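Long-range contact in putative uncharacterized protein PH1404 (Pyrococcus horikoshii, PDB 3AF6), which probably terminates archaeal transcription as a zinc-dependent ribonuclease that cleaves nascent RNA at the exit channel of RNA polymerase: residues Val415-Pro429 / Phe534-Val548. Numbering follows the deposited sequence.
Sequences VIHNTIKRGGKVLIP and FKQLAPDPKNSIIFV
V415 and I546 meet tip to tip, CG1 of V415 lying 3.7 Å from CD1 of I546. One turn on, T419 OG1 donates to V415 O within the helix and sits 3.1 Å from S544 OG. R422 stretches along P541-S544. P541 O lies over one face of its guanidinium, while S544 OG is at the edge, in plane, in a weak hydrogen bond from NH2. The same NH2 forms a salt bridge with E584 of the next strand, 584-587. G423 O rests against the aliphatic chain of K542. K425 N makes a weak hydrogen bond to N543 OD1 (2.8 Å). Strands 425-429 and 544-547 are parallel neighbours in the six-stranded sheet of the beta-CASP region, and helix 405-420 packs on the face that carries V426 and S544. K425 O accepts from S544 N. V426 CG1 touches I546 CD1 on the V415 side. L427 N donates a nearly straight hydrogen bond to S544 O (2.7 Å, 176° at the hydrogen), and L427 O accepts one from I546 N (3.0 Å). Its side chain faces helix 529-537; with CG anti to the backbone N (chi1 174°), CD2 reaches F534 and I545. P429 CG meets the F547 ring at CD1 (3.9 Å), and a water bridges P429 O to V548 N.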
loop_
_atom_site.group_PDB
_atom_site.type_symbol
_atom_site.label_atom_id
_atom_site.label_comp_id
_atom_site.label_asym_id
_atom_site.label_seq_id
_atom_site.Cartn_x
_atom_site.Cartn_y
_atom_site.Cartn_z
ATOM N N VAL A 415 11.423 25.877 14.257
ATOM C CA VAL A 415 10.740 26.703 13.263
ATOM C C VAL A 415 9.315 27.076 13.676
ATOM O O VAL A 415 8.876 28.205 13.457
ATOM C CB VAL A 415 10.705 25.995 11.882
ATOM C CG1 VAL A 415 9.764 26.730 10.927
ATOM C CG2 VAL A 415 12.107 25.952 11.299
ATOM N N ILE A 416 8.595 26.126 14.269
ATOM C CA ILE A 416 7.228 26.382 14.708
ATOM C C ILE A 416 7.196 27.498 15.757
ATOM O O ILE A 416 6.374 28.412 15.672
ATOM C CB ILE A 416 6.574 25.105 15.290
ATOM C CG1 ILE A 416 6.299 24.109 14.165
ATOM C CG2 ILE A 416 5.277 25.451 16.007
ATOM C CD1 ILE A 416 5.686 22.811 14.636
ATOM N N HIS A 417 8.094 27.430 16.736
ATOM C CA HIS A 417 8.146 28.444 17.783
ATOM C C HIS A 417 8.456 29.827 17.229
ATOM O O HIS A 417 7.782 30.798 17.569
ATOM C CB HIS A 417 9.177 28.057 18.842
ATOM C CG HIS A 417 8.713 26.971 19.759
ATOM N ND1 HIS A 417 9.573 26.263 20.572
ATOM C CD2 HIS A 417 7.477 26.470 19.991
ATOM C CE1 HIS A 417 8.885 25.370 21.264
ATOM N NE2 HIS A 417 7.610 25.476 20.930
ATOM N N ASN A 418 9.470 29.912 16.375
ATOM C CA ASN A 418 9.862 31.180 15.768
ATOM C C ASN A 418 8.798 31.691 14.803
ATOM O O ASN A 418 8.905 32.806 14.282
ATOM C CB ASN A 418 11.183 31.019 15.018
ATOM C CG ASN A 418 12.349 30.760 15.946
ATOM O OD1 ASN A 418 12.351 29.787 16.704
ATOM N ND2 ASN A 418 13.351 31.632 15.894
ATOM N N THR A 419 7.782 30.868 14.560
ATOM C CA THR A 419 6.694 31.225 13.658
ATOM C C THR A 419 5.462 31.616 14.469
ATOM O O THR A 419 4.856 32.658 14.223
ATOM C CB THR A 419 6.332 30.043 12.713
ATOM O OG1 THR A 419 7.441 29.755 11.852
ATOM C CG2 THR A 419 5.121 30.383 11.863
ATOM N N ILE A 420 5.092 30.779 15.433
ATOM C CA ILE A 420 3.938 31.066 16.278
ATOM C C ILE A 420 4.197 32.380 17.000
ATOM O O ILE A 420 3.308 33.217 17.143
ATOM C CB ILE A 420 3.726 29.985 17.356
ATOM C CG1 ILE A 420 3.644 28.598 16.720
ATOM C CG2 ILE A 420 2.460 30.289 18.137
ATOM C CD1 ILE A 420 2.517 28.440 15.733
ATOM N N LYS A 421 5.435 32.542 17.456
ATOM C CA LYS A 421 5.843 33.740 18.174
ATOM C C LYS A 421 5.552 35.003 17.377
ATOM O O LYS A 421 4.878 35.904 17.875
ATOM C CB LYS A 421 7.336 33.670 18.514
ATOM C CG LYS A 421 7.633 33.646 20.012
ATOM C CD LYS A 421 6.962 32.462 20.706
ATOM C CE LYS A 421 7.229 32.473 22.213
ATOM N NZ LYS A 421 6.554 31.345 22.927
ATOM N N ARG A 422 6.053 35.076 16.146
ATOM C CA ARG A 422 5.814 36.255 15.320
ATOM C C ARG A 422 4.389 36.275 14.773
ATOM O O ARG A 422 4.093 36.962 13.791
ATOM C CB ARG A 422 6.829 36.326 14.176
ATOM C CG ARG A 422 6.889 35.100 13.302
ATOM C CD ARG A 422 8.049 35.201 12.329
ATOM N NE ARG A 422 8.116 34.033 11.455
ATOM C CZ ARG A 422 9.025 33.862 10.500
ATOM N NH1 ARG A 422 9.959 34.781 10.288
ATOM N NH2 ARG A 422 8.987 32.772 9.747
ATOM N N GLY A 423 3.514 35.520 15.433
ATOM C CA GLY A 423 2.118 35.456 15.040
ATOM C C GLY A 423 1.913 35.013 13.608
ATOM O O GLY A 423 1.598 35.827 12.741
ATOM N N GLY A 424 2.093 33.720 13.359
ATOM C CA GLY A 424 1.922 33.198 12.019
ATOM C C GLY A 424 1.386 31.782 12.013
ATOM O O GLY A 424 0.892 31.280 13.023
ATOM N N LYS A 425 1.474 31.136 10.859
ATOM C CA LYS A 425 1.005 29.767 10.723
ATOM C C LYS A 425 2.070 28.929 10.035
ATOM O O LYS A 425 2.892 29.443 9.267
ATOM C CB LYS A 425 -0.290 29.734 9.912
ATOM C CG LYS A 425 -1.413 30.511 10.556
ATOM C CD LYS A 425 -2.671 30.511 9.714
ATOM C CE LYS A 425 -3.694 31.445 10.333
ATOM N NZ LYS A 425 -3.064 32.773 10.606
ATOM N N VAL A 426 2.067 27.637 10.322
ATOM C CA VAL A 426 3.033 26.752 9.712
ATOM C C VAL A 426 2.318 25.777 8.806
ATOM O O VAL A 426 1.456 25.013 9.249
ATOM C CB VAL A 426 3.812 25.964 10.755
ATOM C CG1 VAL A 426 4.880 25.118 10.064
ATOM C CG2 VAL A 426 4.438 26.913 11.754
ATOM N N LEU A 427 2.670 25.820 7.527
ATOM C CA LEU A 427 2.063 24.928 6.552
ATOM C C LEU A 427 2.978 23.749 6.289
ATOM O O LEU A 427 4.137 23.915 5.884
ATOM C CB LEU A 427 1.789 25.661 5.233
ATOM C CG LEU A 427 1.284 24.736 4.120
ATOM C CD1 LEU A 427 -0.044 24.121 4.540
ATOM C CD2 LEU A 427 1.153 25.505 2.822
ATOM N N ILE A 428 2.456 22.553 6.523
ATOM C CA ILE A 428 3.234 21.346 6.294
ATOM C C ILE A 428 2.544 20.480 5.251
ATOM O O ILE A 428 1.605 19.734 5.553
ATOM C CB ILE A 428 3.441 20.529 7.608
ATOM C CG1 ILE A 428 4.283 21.343 8.602
ATOM C CG2 ILE A 428 4.148 19.211 7.308
ATOM C CD1 ILE A 428 4.543 20.634 9.922
ATOM N N PRO A 429 2.989 20.587 3.995
ATOM C CA PRO A 429 2.369 19.772 2.949
ATOM C C PRO A 429 2.867 18.341 3.079
ATOM O O PRO A 429 4.044 18.121 3.372
ATOM C CB PRO A 429 2.829 20.455 1.664
ATOM C CG PRO A 429 4.159 20.986 2.035
ATOM C CD PRO A 429 3.957 21.536 3.427
ATOM N N PHE A 534 -1.141 27.318 0.550
ATOM C CA PHE A 534 0.070 27.895 -0.026
ATOM C C PHE A 534 -0.210 29.258 -0.640
ATOM O O PHE A 534 0.333 30.271 -0.192
ATOM C CB PHE A 534 0.667 26.989 -1.101
ATOM C CG PHE A 534 1.788 27.637 -1.873
ATOM C CD1 PHE A 534 3.003 27.913 -1.260
ATOM C CD2 PHE A 534 1.610 28.009 -3.205
ATOM C CE1 PHE A 534 4.030 28.554 -1.956
ATOM C CE2 PHE A 534 2.628 28.651 -3.911
ATOM C CZ PHE A 534 3.844 28.925 -3.283
ATOM N N LYS A 535 -1.055 29.267 -1.670
ATOM C CA LYS A 535 -1.432 30.495 -2.366
ATOM C C LYS A 535 -1.756 31.623 -1.396
ATOM O O LYS A 535 -1.240 32.734 -1.524
ATOM C CB LYS A 535 -2.668 30.260 -3.243
ATOM C CG LYS A 535 -2.430 29.513 -4.540
ATOM C CD LYS A 535 -3.736 29.397 -5.315
ATOM C CE LYS A 535 -3.530 28.759 -6.681
ATOM N NZ LYS A 535 -4.804 28.646 -7.450
ATOM N N GLN A 536 -2.611 31.327 -0.421
ATOM C CA GLN A 536 -3.031 32.335 0.533
ATOM C C GLN A 536 -2.047 32.734 1.618
ATOM O O GLN A 536 -2.188 33.806 2.205
ATOM C CB GLN A 536 -4.352 31.920 1.169
ATOM C CG GLN A 536 -5.505 31.929 0.186
ATOM C CD GLN A 536 -6.847 32.042 0.871
ATOM O OE1 GLN A 536 -7.075 32.963 1.657
ATOM N NE2 GLN A 536 -7.751 31.112 0.571
ATOM N N LEU A 537 -1.050 31.903 1.897
ATOM C CA LEU A 537 -0.094 32.256 2.938
ATOM C C LEU A 537 1.200 32.842 2.372
ATOM O O LEU A 537 1.840 33.677 3.006
ATOM C CB LEU A 537 0.215 31.032 3.805
ATOM C CG LEU A 537 -0.979 30.357 4.496
ATOM C CD1 LEU A 537 -0.498 29.182 5.313
ATOM C CD2 LEU A 537 -1.696 31.346 5.396
ATOM N N ALA A 538 1.561 32.419 1.166
ATOM C CA ALA A 538 2.793 32.863 0.513
ATOM C C ALA A 538 3.222 34.317 0.738
ATOM O O ALA A 538 4.365 34.581 1.110
ATOM C CB ALA A 538 2.712 32.574 -0.988
ATOM N N PRO A 539 2.316 35.281 0.503
ATOM C CA PRO A 539 2.657 36.696 0.689
ATOM C C PRO A 539 3.156 37.097 2.078
ATOM O O PRO A 539 4.177 37.767 2.201
ATOM C CB PRO A 539 1.361 37.412 0.317
ATOM C CG PRO A 539 0.776 36.511 -0.711
ATOM C CD PRO A 539 0.971 35.149 -0.083
ATOM N N ASP A 540 2.438 36.684 3.120
ATOM C CA ASP A 540 2.802 37.040 4.490
ATOM C C ASP A 540 4.048 36.325 5.033
ATOM O O ASP A 540 4.087 35.093 5.123
ATOM C CB ASP A 540 1.616 36.777 5.419
ATOM C CG ASP A 540 1.781 37.441 6.770
ATOM O OD1 ASP A 540 2.882 37.980 7.038
ATOM O OD2 ASP A 540 0.810 37.418 7.560
ATOM N N PRO A 541 5.081 37.099 5.414
ATOM C CA PRO A 541 6.324 36.532 5.953
ATOM C C PRO A 541 6.217 36.058 7.410
ATOM O O PRO A 541 7.202 35.631 8.009
ATOM C CB PRO A 541 7.326 37.668 5.764
ATOM C CG PRO A 541 6.481 38.876 5.955
ATOM C CD PRO A 541 5.227 38.545 5.176
ATOM N N LYS A 542 5.020 36.146 7.980
ATOM C CA LYS A 542 4.792 35.680 9.344
ATOM C C LYS A 542 4.676 34.159 9.287
ATOM O O LYS A 542 5.141 33.445 10.176
ATOM C CB LYS A 542 3.477 36.232 9.906
ATOM C CG LYS A 542 3.472 37.702 10.235
ATOM C CD LYS A 542 2.140 38.100 10.850
ATOM C CE LYS A 542 2.166 39.550 11.309
ATOM N NZ LYS A 542 0.907 39.944 11.998
ATOM N N ASN A 543 4.041 33.681 8.220
ATOM C CA ASN A 543 3.818 32.258 8.011
ATOM C C ASN A 543 5.064 31.513 7.549
ATOM O O ASN A 543 6.027 32.110 7.055
ATOM C CB ASN A 543 2.706 32.052 6.976
ATOM C CG ASN A 543 1.411 32.736 7.361
ATOM O OD1 ASN A 543 0.864 32.498 8.444
ATOM N ND2 ASN A 543 0.908 33.587 6.473
ATOM N N SER A 544 5.025 30.196 7.702
ATOM C CA SER A 544 6.136 29.354 7.293
ATOM C C SER A 544 5.672 28.103 6.566
ATOM O O SER A 544 4.586 27.575 6.830
ATOM C CB SER A 544 6.975 28.946 8.511
ATOM O OG SER A 544 7.951 29.929 8.811
ATOM N N ILE A 545 6.498 27.640 5.636
ATOM C CA ILE A 545 6.194 26.418 4.912
ATOM C C ILE A 545 7.380 25.473 5.123
ATOM O O ILE A 545 8.537 25.874 4.997
ATOM C CB ILE A 545 5.947 26.690 3.402
ATOM C CG1 ILE A 545 5.351 25.440 2.755
ATOM C CG2 ILE A 545 7.238 27.114 2.711
ATOM C CD1 ILE A 545 4.930 25.631 1.315
ATOM N N ILE A 546 7.087 24.227 5.476
ATOM C CA ILE A 546 8.129 23.238 5.728
ATOM C C ILE A 546 7.958 21.992 4.860
ATOM O O ILE A 546 6.955 21.287 4.959
ATOM C CB ILE A 546 8.111 22.792 7.218
ATOM C CG1 ILE A 546 8.306 23.998 8.138
ATOM C CG2 ILE A 546 9.202 21.769 7.469
ATOM C CD1 ILE A 546 8.124 23.670 9.604
ATOM N N PHE A 547 8.933 21.718 4.009
ATOM C CA PHE A 547 8.861 20.525 3.170
ATOM C C PHE A 547 9.499 19.392 3.959
ATOM O O PHE A 547 10.621 19.526 4.457
ATOM C CB PHE A 547 9.595 20.749 1.837
ATOM C CG PHE A 547 8.915 21.751 0.944
ATOM C CD1 PHE A 547 7.691 21.450 0.347
ATOM C CD2 PHE A 547 9.454 23.022 0.762
ATOM C CE1 PHE A 547 7.008 22.403 -0.414
ATOM C CE2 PHE A 547 8.781 23.976 0.005
ATOM C CZ PHE A 547 7.553 23.664 -0.583
ATOM N N VAL A 548 8.766 18.290 4.093
ATOM C CA VAL A 548 9.239 17.133 4.838
ATOM C C VAL A 548 9.221 15.897 3.955
ATOM O O VAL A 548 9.185 14.765 4.437
ATOM C CB VAL A 548 8.355 16.871 6.072
ATOM C CG1 VAL A 548 8.374 18.076 6.996
ATOM C CG2 VAL A 548 6.936 16.553 5.628
HETATM O O HOH W 1 6.567 18.244 2.674
#